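Local atomic coordinates of Can2 (Sulfobacillus thermosulfidooxidans, PDB entry 7BDV), a protein that binds the CRISPR second messenger cyclic tetra-adenylate through CARF domains and acts as a dual-specificity nuclease in type III CRISPR defence. Residues 21-26 with 144-149; 69-74 with 96-101. One frame throughout, in Å; residues are numbered along the deposited sequence.

Interaction 1. Residues 21-26 with 144-149; sequences HLLPNV and KQYLAC. With nucleotides of chain E.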
ATOM      1  N   HIS A  21       8.708  10.527  -0.563  1.00 29.74           N
ATOM      2  CA  HIS A  21       8.753  10.437  -2.040  1.00 31.79           C
ATOM      3  C   HIS A  21       9.760  11.458  -2.571  1.00 31.90           C
ATOM      4  O   HIS A  21       9.411  12.606  -2.654  1.00 27.34           O
ATOM      5  CB  HIS A  21       7.359  10.590  -2.654  1.00 30.50           C
ATOM      6  CG  HIS A  21       6.446   9.534  -2.114  1.00 31.48           C
ATOM      7  ND1 HIS A  21       6.462   8.230  -2.579  1.00 34.76           N
ATOM      8  CD2 HIS A  21       5.520   9.580  -1.140  1.00 30.66           C
ATOM      9  CE1 HIS A  21       5.587   7.517  -1.888  1.00 41.13           C
ATOM     10  NE2 HIS A  21       4.960   8.330  -1.015  1.00 31.14           N
ATOM     11  N   LEU A  22      10.953  10.991  -2.928  1.00 35.25           N
ATOM     12  CA  LEU A  22      12.076  11.827  -3.418  1.00 37.76           C
ATOM     13  C   LEU A  22      11.866  12.235  -4.875  1.00 36.25           C
ATOM     14  O   LEU A  22      12.535  13.211  -5.309  1.00 36.56           O
ATOM     15  CB  LEU A  22      13.386  11.027  -3.257  1.00 40.10           C
ATOM     16  CG  LEU A  22      13.759  10.709  -1.815  1.00 46.41           C
ATOM     17  CD1 LEU A  22      15.071   9.974  -1.736  1.00 56.72           C
ATOM     18  CD2 LEU A  22      13.799  11.983  -0.962  1.00 48.18           C
ATOM     19  N   LEU A  23      11.003  11.527  -5.633  1.00 35.00           N
ATOM     20  CA  LEU A  23      10.826  11.726  -7.093  1.00 31.54           C
ATOM     21  C   LEU A  23      10.635  13.178  -7.490  1.00 30.06           C
ATOM     22  O   LEU A  23      11.239  13.626  -8.470  1.00 27.02           O
ATOM     23  CB  LEU A  23       9.673  10.876  -7.650  1.00 35.70           C
ATOM     24  CG  LEU A  23      10.049   9.457  -8.039  1.00 35.12           C
ATOM     25  CD1 LEU A  23       8.792   8.605  -8.253  1.00 37.90           C
ATOM     26  CD2 LEU A  23      10.969   9.461  -9.251  1.00 35.28           C
ATOM     27  N   PRO A  24       9.733  13.957  -6.852  1.00 29.47           N
ATOM     28  CA  PRO A  24       9.472  15.311  -7.322  1.00 29.36           C
ATOM     29  C   PRO A  24      10.655  16.275  -7.063  1.00 32.07           C
ATOM     30  O   PRO A  24      10.680  17.312  -7.673  1.00 35.47           O
ATOM     31  CB  PRO A  24       8.248  15.776  -6.541  1.00 31.21           C
ATOM     32  CG  PRO A  24       8.140  14.822  -5.368  1.00 32.11           C
ATOM     33  CD  PRO A  24       8.874  13.557  -5.746  1.00 30.33           C
ATOM     34  N   ASN A  25      11.594  15.916  -6.186  1.00 32.60           N
ATOM     35  CA  ASN A  25      12.867  16.671  -5.997  1.00 34.08           C
ATOM     36  C   ASN A  25      13.910  16.230  -7.035  1.00 37.39           C
ATOM     37  O   ASN A  25      14.755  17.061  -7.427  1.00 45.60           O
ATOM     38  CB  ASN A  25      13.403  16.468  -4.588  1.00 34.13           C
ATOM     39  CG  ASN A  25      12.440  16.984  -3.538  1.00 35.20           C
ATOM     40  OD1 ASN A  25      12.195  16.324  -2.511  1.00 34.52           O
ATOM     41  ND2 ASN A  25      12.001  18.219  -3.743  1.00 34.17           N
ATOM     42  N   VAL A  26      13.865  14.978  -7.475  1.00 37.24           N
ATOM     43  CA  VAL A  26      14.917  14.371  -8.345  1.00 38.04           C
ATOM     44  C   VAL A  26      14.624  14.708  -9.810  1.00 43.95           C
ATOM     45  O   VAL A  26      15.581  14.973 -10.554  1.00 38.34           O
ATOM     46  CB  VAL A  26      15.019  12.858  -8.086  1.00 34.69           C
ATOM     47  CG1 VAL A  26      15.742  12.107  -9.186  1.00 36.81           C
ATOM     48  CG2 VAL A  26      15.640  12.575  -6.742  1.00 35.35           C
ATOM     49  N   LYS A 144      16.326   2.739 -13.428  1.00 37.65           N
ATOM     50  CA  LYS A 144      17.396   2.667 -12.410  1.00 33.65           C
ATOM     51  C   LYS A 144      17.213   3.817 -11.396  1.00 34.37           C
ATOM     52  O   LYS A 144      17.299   3.547 -10.161  1.00 33.73           O
ATOM     53  CB  LYS A 144      18.766   2.728 -13.084  1.00 36.60           C
ATOM     54  CG  LYS A 144      19.955   2.617 -12.142  1.00 39.78           C
ATOM     55  CD  LYS A 144      21.297   2.879 -12.838  1.00 41.16           C
ATOM     56  N   GLN A 145      16.996   5.042 -11.885  1.00 34.55           N
ATOM     57  CA  GLN A 145      16.877   6.253 -11.050  1.00 32.96           C
ATOM     58  C   GLN A 145      15.579   6.168 -10.232  1.00 30.01           C
ATOM     59  O   GLN A 145      15.567   6.546  -9.074  1.00 27.50           O
ATOM     60  CB  GLN A 145      16.848   7.483 -11.955  1.00 38.49           C
ATOM     61  CG  GLN A 145      18.169   7.707 -12.705  1.00 42.42           C
ATOM     62  CD  GLN A 145      18.071   8.831 -13.705  1.00 42.50           C
ATOM     63  OE1 GLN A 145      17.033   9.062 -14.343  1.00 36.09           O
ATOM     64  NE2 GLN A 145      19.189   9.517 -13.864  1.00 43.72           N
ATOM     65  N   TYR A 146      14.507   5.731 -10.858  1.00 32.68           N
ATOM     66  CA  TYR A 146      13.184   5.647 -10.195  1.00 33.78           C
ATOM     67  C   TYR A 146      13.346   4.723  -8.991  1.00 27.44           C
ATOM     68  O   TYR A 146      13.051   5.160  -7.863  1.00 32.32           O
ATOM     69  CB  TYR A 146      12.120   5.208 -11.202  1.00 30.34           C
ATOM     70  CG  TYR A 146      10.727   5.281 -10.652  1.00 31.75           C
ATOM     71  CD1 TYR A 146      10.306   4.411  -9.656  1.00 30.42           C
ATOM     72  CD2 TYR A 146       9.827   6.197 -11.153  1.00 31.63           C
ATOM     73  CE1 TYR A 146       9.011   4.485  -9.150  1.00 31.56           C
ATOM     74  CE2 TYR A 146       8.527   6.279 -10.671  1.00 31.16           C
ATOM     75  CZ  TYR A 146       8.121   5.418  -9.665  1.00 32.91           C
ATOM     76  OH  TYR A 146       6.837   5.486  -9.209  1.00 39.24           O
ATOM     77  N   LEU A 147      13.848   3.509  -9.206  1.00 32.59           N
ATOM     78  CA  LEU A 147      14.017   2.477  -8.146  1.00 32.28           C
ATOM     79  C   LEU A 147      14.957   2.985  -7.053  1.00 33.38           C
ATOM     80  O   LEU A 147      14.645   2.733  -5.872  1.00 23.38           O
ATOM     81  CB  LEU A 147      14.513   1.173  -8.753  1.00 36.16           C
ATOM     82  CG  LEU A 147      13.516   0.435  -9.649  1.00 34.39           C
ATOM     83  CD1 LEU A 147      14.171  -0.783 -10.229  1.00 32.54           C
ATOM     84  CD2 LEU A 147      12.250   0.043  -8.909  1.00 35.69           C
ATOM     85  N   ALA A 148      16.026   3.707  -7.413  1.00 30.64           N
ATOM     86  CA  ALA A 148      16.973   4.313  -6.442  1.00 30.00           C
ATOM     87  C   ALA A 148      16.241   5.227  -5.446  1.00 28.81           C
ATOM     88  O   ALA A 148      16.604   5.244  -4.274  1.00 28.55           O
ATOM     89  CB  ALA A 148      18.052   5.094  -7.169  1.00 27.10           C
ATOM     90  N   CYS A 149      15.227   5.972  -5.871  1.00 30.71           N
ATOM     91  CA  CYS A 149      14.478   6.877  -4.968  1.00 32.28           C
ATOM     92  C   CYS A 149      13.788   6.093  -3.855  1.00 31.12           C
ATOM     93  O   CYS A 149      13.514   6.715  -2.789  1.00 37.38           O
ATOM     94  CB  CYS A 149      13.408   7.669  -5.715  1.00 39.08           C
ATOM     95  SG  CYS A 149      14.076   8.856  -6.897  1.00 39.37           S
TER
ATOM     96  P     A E   1       5.477  13.126   0.835  1.00 35.45           P
ATOM     97  OP1   A E   1       6.892  12.658   0.543  1.00 38.45           O
ATOM     98  OP2   A E   1       4.517  11.954   0.708  1.00 29.18           O
ATOM     99  O5'   A E   1       5.086  14.278  -0.186  1.00 33.55           O
ATOM    100  C5'   A E   1       5.222  13.985  -1.573  1.00 30.62           C
ATOM    101  C4'   A E   1       4.490  15.050  -2.323  1.00 30.49           C
ATOM    102  O4'   A E   1       4.929  15.017  -3.696  1.00 28.35           O
ATOM    103  C3'   A E   1       2.968  14.884  -2.394  1.00 31.02           C
ATOM    104  O3'   A E   1       2.408  16.122  -2.717  1.00 28.04           O
ATOM    105  C2'   A E   1       2.803  14.048  -3.648  1.00 30.97           C
ATOM    106  O2'   A E   1       1.503  14.189  -4.173  1.00 31.61           O
ATOM    107  C1'   A E   1       3.824  14.768  -4.532  1.00 27.55           C
ATOM    108  N9    A E   1       4.338  14.097  -5.680  1.00 27.12           N
ATOM    109  C8    A E   1       4.585  14.699  -6.880  1.00 28.36           C
ATOM    110  N7    A E   1       5.093  13.888  -7.765  1.00 28.73           N
ATOM    111  C5    A E   1       5.218  12.691  -7.096  1.00 32.44           C
ATOM    112  C6    A E   1       5.710  11.441  -7.493  1.00 34.45           C
ATOM    113  N6    A E   1       6.195  11.184  -8.700  1.00 38.14           N
ATOM    114  N1    A E   1       5.715  10.465  -6.568  1.00 32.40           N
ATOM    115  C2    A E   1       5.237  10.722  -5.353  1.00 26.89           C
ATOM    116  N3    A E   1       4.720  11.829  -4.879  1.00 29.73           N
ATOM    117  C4    A E   1       4.764  12.805  -5.799  1.00 31.47           C
TER
HETATM  118  O   HOH W   1      11.357   7.997  -2.502  1.00 35.86           O
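Leu22 and Cys149 mark the closest backbone approach, 5.7 Å from CA to CA, where the turn leading into helix 23-31 passes the C-terminal part of helix 143-148. Direct contact here is apolar, and the two backbones are joined through one water. It donates to Cys149 O, at a separation short enough to make its exact position doubtful, and accepts from Leu22 N at 3.1 Å. Leu23 crosses Tyr146 at about a right angle, with CD1 over one ring face, near the CE2-CZ rim, only 3.4 Å from Tyr146 CE2 and nearly as near to CZ. The other branch of Leu23 turns to the thiol: its CD2 lies 3.9 Å from Cys149 SG. Val26 CG2 adds a second methyl, 4.0 Å from the same SG, while Leu22 CB packs on Cys149 CB. The sulfur is thus lined by two aliphatic side chains one helical turn apart. Leu23 has a further role, because its CB lies 3.6 Å from N6 of the adenine of A1 of chain E. His21 N donates to OP1 of that nucleotide (3.0 Å, N-H...O angle 162°), and His21 CB and Pro24 also pack on it, so this segment forms part of the cyclic tetra-adenylate pocket. Helix 47-55 covers another side, with Arg51 on Leu22, Phe52 on Val26 and Ala55 on Cys149. Tyr146 reaches toward the nuclease half of the chain, where its OH bonds Ala320 O and its side chain packs on Leu287 of strand 286-291.

Interaction 2. Residues 69-74 with 96-101; sequences HPYQYA and GGTKIM. With nucleotides of chain E.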
ATOM      1  N   HIS A  69      13.511  20.280  11.659  1.00 35.13           N
ATOM      2  CA  HIS A  69      12.495  19.472  12.380  1.00 39.97           C
ATOM      3  C   HIS A  69      11.238  19.450  11.510  1.00 39.03           C
ATOM      4  O   HIS A  69      10.843  20.456  10.940  1.00 40.91           O
ATOM      5  CB  HIS A  69      12.238  19.993  13.815  1.00 43.31           C
ATOM      6  CG  HIS A  69      11.405  19.054  14.631  1.00 52.84           C
ATOM      7  ND1 HIS A  69      10.008  19.088  14.611  1.00 46.74           N
ATOM      8  CD2 HIS A  69      11.749  18.017  15.442  1.00 59.14           C
ATOM      9  CE1 HIS A  69       9.532  18.134  15.392  1.00 54.88           C
ATOM     10  NE2 HIS A  69      10.585  17.446  15.909  1.00 57.74           N
ATOM     11  N   PRO A  70      10.566  18.302  11.347  1.00 36.01           N
ATOM     12  CA  PRO A  70       9.375  18.258  10.515  1.00 34.10           C
ATOM     13  C   PRO A  70       8.212  19.163  10.961  1.00 30.12           C
ATOM     14  O   PRO A  70       7.423  19.510  10.118  1.00 34.74           O
ATOM     15  CB  PRO A  70       9.001  16.764  10.544  1.00 35.70           C
ATOM     16  CG  PRO A  70       9.612  16.230  11.814  1.00 37.37           C
ATOM     17  CD  PRO A  70      10.906  17.000  11.932  1.00 37.07           C
ATOM     18  N   TYR A  71       8.135  19.567  12.228  1.00 36.72           N
ATOM     19  CA  TYR A  71       6.923  20.229  12.802  1.00 36.57           C
ATOM     20  C   TYR A  71       7.275  21.503  13.558  1.00 42.19           C
ATOM     21  O   TYR A  71       6.543  21.809  14.516  1.00 49.82           O
ATOM     22  CB  TYR A  71       6.167  19.241  13.689  1.00 39.41           C
ATOM     23  CG  TYR A  71       5.708  18.020  12.945  1.00 39.93           C
ATOM     24  CD1 TYR A  71       4.687  18.096  12.016  1.00 42.90           C
ATOM     25  CD2 TYR A  71       6.319  16.792  13.131  1.00 44.38           C
ATOM     26  CE1 TYR A  71       4.264  16.973  11.318  1.00 39.58           C
ATOM     27  CE2 TYR A  71       5.921  15.668  12.424  1.00 38.95           C
ATOM     28  CZ  TYR A  71       4.890  15.762  11.510  1.00 37.08           C
ATOM     29  OH  TYR A  71       4.487  14.662  10.805  1.00 38.19           O
ATOM     30  N   GLN A  72       8.302  22.244  13.113  1.00 40.30           N
ATOM     31  CA  GLN A  72       8.761  23.492  13.784  1.00 40.35           C
ATOM     32  C   GLN A  72       8.785  24.648  12.785  1.00 42.69           C
ATOM     33  O   GLN A  72       9.821  24.838  12.160  1.00 56.10           O
ATOM     34  CB  GLN A  72      10.148  23.269  14.408  1.00 45.40           C
ATOM     35  CG  GLN A  72      10.105  22.740  15.833  1.00 50.47           C
ATOM     36  CD  GLN A  72      11.476  22.323  16.326  1.00 62.46           C
ATOM     37  OE1 GLN A  72      12.503  22.879  15.940  1.00 64.76           O
ATOM     38  NE2 GLN A  72      11.512  21.304  17.172  1.00 65.17           N
ATOM     39  N   TYR A  73       7.692  25.401  12.679  1.00 39.30           N
ATOM     40  CA  TYR A  73       7.483  26.484  11.690  1.00 42.44           C
ATOM     41  C   TYR A  73       8.619  27.508  11.773  1.00 47.02           C
ATOM     42  O   TYR A  73       9.324  27.693  10.744  1.00 46.36           O
ATOM     43  CB  TYR A  73       6.137  27.172  11.930  1.00 45.83           C
ATOM     44  CG  TYR A  73       5.725  28.145  10.858  1.00 48.76           C
ATOM     45  CD1 TYR A  73       5.354  27.700   9.598  1.00 52.06           C
ATOM     46  CD2 TYR A  73       5.683  29.508  11.105  1.00 51.24           C
ATOM     47  CE1 TYR A  73       4.968  28.593   8.612  1.00 55.84           C
ATOM     48  CE2 TYR A  73       5.286  30.410  10.130  1.00 56.27           C
ATOM     49  CZ  TYR A  73       4.901  29.950   8.884  1.00 57.18           C
ATOM     50  OH  TYR A  73       4.517  30.851   7.934  1.00 58.49           O
ATOM     51  N   ALA A  74       8.783  28.146  12.941  1.00 46.53           N
ATOM     52  CA  ALA A  74       9.692  29.299  13.171  1.00 50.84           C
ATOM     53  C   ALA A  74      11.149  28.895  12.925  1.00 47.02           C
ATOM     54  O   ALA A  74      11.901  29.685  12.316  1.00 50.94           O
ATOM     55  CB  ALA A  74       9.507  29.844  14.559  1.00 52.34           C
ATOM     56  N   GLY A  96       8.203  18.634  -1.734  1.00 32.24           N
ATOM     57  CA  GLY A  96       8.559  17.743  -0.627  1.00 30.40           C
ATOM     58  C   GLY A  96       8.123  18.269   0.728  1.00 30.89           C
ATOM     59  O   GLY A  96       7.690  19.424   0.817  1.00 35.88           O
ATOM     60  N   GLY A  97       8.241  17.417   1.734  1.00 29.61           N
ATOM     61  CA  GLY A  97       8.274  17.771   3.164  1.00 31.42           C
ATOM     62  C   GLY A  97       6.889  17.686   3.777  1.00 37.07           C
ATOM     63  O   GLY A  97       5.919  17.356   3.054  1.00 36.30           O
ATOM     64  N   THR A  98       6.785  17.992   5.054  1.00 40.57           N
ATOM     65  CA  THR A  98       5.476  18.181   5.730  1.00 38.16           C
ATOM     66  C   THR A  98       4.910  19.489   5.213  1.00 36.44           C
ATOM     67  O   THR A  98       5.666  20.284   4.635  1.00 31.72           O
ATOM     68  CB  THR A  98       5.624  18.177   7.248  1.00 36.06           C
ATOM     69  OG1 THR A  98       6.508  19.257   7.601  1.00 39.51           O
ATOM     70  CG2 THR A  98       6.175  16.876   7.765  1.00 33.22           C
ATOM     71  N   LYS A  99       3.635  19.749   5.474  1.00 33.80           N
ATOM     72  CA  LYS A  99       3.067  21.088   5.225  1.00 29.75           C
ATOM     73  C   LYS A  99       3.768  22.144   6.094  1.00 29.88           C
ATOM     74  O   LYS A  99       3.883  23.251   5.621  1.00 33.78           O
ATOM     75  CB  LYS A  99       1.552  21.058   5.408  1.00 27.82           C
ATOM     76  CG  LYS A  99       0.881  20.234   4.332  1.00 28.71           C
ATOM     77  CD  LYS A  99      -0.591  20.307   4.423  1.00 30.69           C
ATOM     78  CE  LYS A  99      -1.202  19.592   3.250  1.00 25.84           C
ATOM     79  NZ  LYS A  99      -1.515  18.222   3.652  1.00 32.57           N
ATOM     80  N   ILE A 100       4.212  21.837   7.303  1.00 33.98           N
ATOM     81  CA  ILE A 100       4.903  22.829   8.181  1.00 35.62           C
ATOM     82  C   ILE A 100       6.209  23.237   7.490  1.00 33.04           C
ATOM     83  O   ILE A 100       6.458  24.414   7.314  1.00 35.47           O
ATOM     84  CB  ILE A 100       5.114  22.275   9.602  1.00 36.43           C
ATOM     85  CG1 ILE A 100       3.812  21.991  10.365  1.00 41.09           C
ATOM     86  CG2 ILE A 100       6.055  23.159  10.397  1.00 34.01           C
ATOM     87  CD1 ILE A 100       2.672  22.921  10.066  1.00 46.36           C
HETATM   88  N   MSE A 101       7.019  22.266   7.064  1.00 38.46           N
HETATM   89  CA  MSE A 101       8.277  22.534   6.364  1.00 37.16           C
HETATM   90  C   MSE A 101       7.993  23.415   5.151  1.00 36.96           C
HETATM   91  O   MSE A 101       8.625  24.459   4.948  1.00 33.83           O
HETATM   92  CB  MSE A 101       8.930  21.212   5.930  1.00 38.58           C
HETATM   93  CG  MSE A 101       9.459  20.350   7.077  1.00 39.66           C
HETATM   94 SE   MSE A 101       9.995  18.536   6.613  1.00 41.19          SE
HETATM   95  CE  MSE A 101      11.461  18.927   5.250  1.00 39.31           C
TER
ATOM     96  P     A E   4       1.286  16.626   5.564  1.00 29.61           P
ATOM     97  OP1   A E   4       1.786  17.713   6.444  1.00 31.96           O
ATOM     98  OP2   A E   4       0.663  16.624   4.211  1.00 30.18           O
ATOM     99  O5'   A E   4       2.688  15.857   5.446  1.00 27.41           O
ATOM    100  C5'   A E   4       2.838  14.743   4.604  1.00 29.78           C
ATOM    101  C4'   A E   4       4.260  14.784   4.097  1.00 31.59           C
ATOM    102  O4'   A E   4       5.177  14.871   5.232  1.00 33.99           O
ATOM    103  C3'   A E   4       4.673  13.546   3.311  1.00 32.14           C
ATOM    104  O3'   A E   4       5.401  14.001   2.159  1.00 35.82           O
ATOM    105  C2'   A E   4       5.526  12.784   4.322  1.00 33.96           C
ATOM    106  O2'   A E   4       6.409  11.841   3.747  1.00 32.23           O
ATOM    107  C1'   A E   4       6.216  13.939   5.038  1.00 31.46           C
ATOM    108  N9    A E   4       6.788  13.622   6.328  1.00 36.57           N
ATOM    109  C8    A E   4       6.176  12.958   7.397  1.00 38.18           C
ATOM    110  N7    A E   4       6.983  12.851   8.438  1.00 36.36           N
ATOM    111  C5    A E   4       8.178  13.444   8.030  1.00 38.58           C
ATOM    112  C6    A E   4       9.429  13.615   8.667  1.00 40.52           C
ATOM    113  N6    A E   4       9.665  13.188   9.899  1.00 37.43           N
ATOM    114  N1    A E   4      10.438  14.226   7.978  1.00 35.07           N
ATOM    115  C2    A E   4      10.182  14.617   6.720  1.00 41.45           C
ATOM    116  N3    A E   4       9.042  14.520   6.022  1.00 41.71           N
ATOM    117  C4    A E   4       8.073  13.906   6.734  1.00 38.35           C
TER
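Thr98 and Pro70 join two loop-to-helix turns of the Rossmann-like CARF domain, and Thr98 is the N-cap of helix 99-111. Its OG1 sits between the backbone N and the carbonyl carbon (chi1 60°), where it does two jobs: it donates to Pro70 O at 2.7 Å, in the carbonyl plane, and accepts from Met101 N at 3.1 Å with an N-H...O angle of 171°. One hydroxyl therefore caps the helix and ties it to the neighbouring turn. Beside it lies the tight part, where the Ile100 CG2 methyl packs against the main chain of the bend before helix 73-86, 3.6 Å from Tyr73 N and equally near Gln72 N. The outer part is looser. Tyr71 crosses Thr98 at about a right angle, its CE1 4.0 Å from Thr98 CG2, and both Tyr71 and Tyr73 remain partly exposed while packing on Asp120 and Phe106, respectively, of the second subunit. On the ligand side the helix start meets A4 of chain E: Lys99 N points almost straight at OP1 (2.9 Å, 174°). Lys99 NZ has further bonds to Thr95 O and Gly97 O of the second subunit, which places this phosphate at the dimer interface. The side chain of Lys99 bends at its last torsion, and NZ bonds OP2 of A4 at 2.8 Å.

Both contacts build one ligand site from neighbouring parts of the CARF sheet: residues 21-26 follow strand 13-17, residues 96-101 follow strand 90-93, and these strands are adjacent. Interaction 2 is nested in the chain loop closed by interaction 1. Their centres are 21 Å apart and their nearest atoms about 4 Å, without touching. The ligand supplies the connection, since O3' of A4 lies 1.6 Å from P of A1, a covalent phosphodiester distance. Each contact contributes a main-chain N-H to one of these successive phosphates. Interaction 1 also reaches the nuclease half of the chain, whereas interaction 2 faces the second subunit, placing the ligand site between nuclease-facing side and dimer interface.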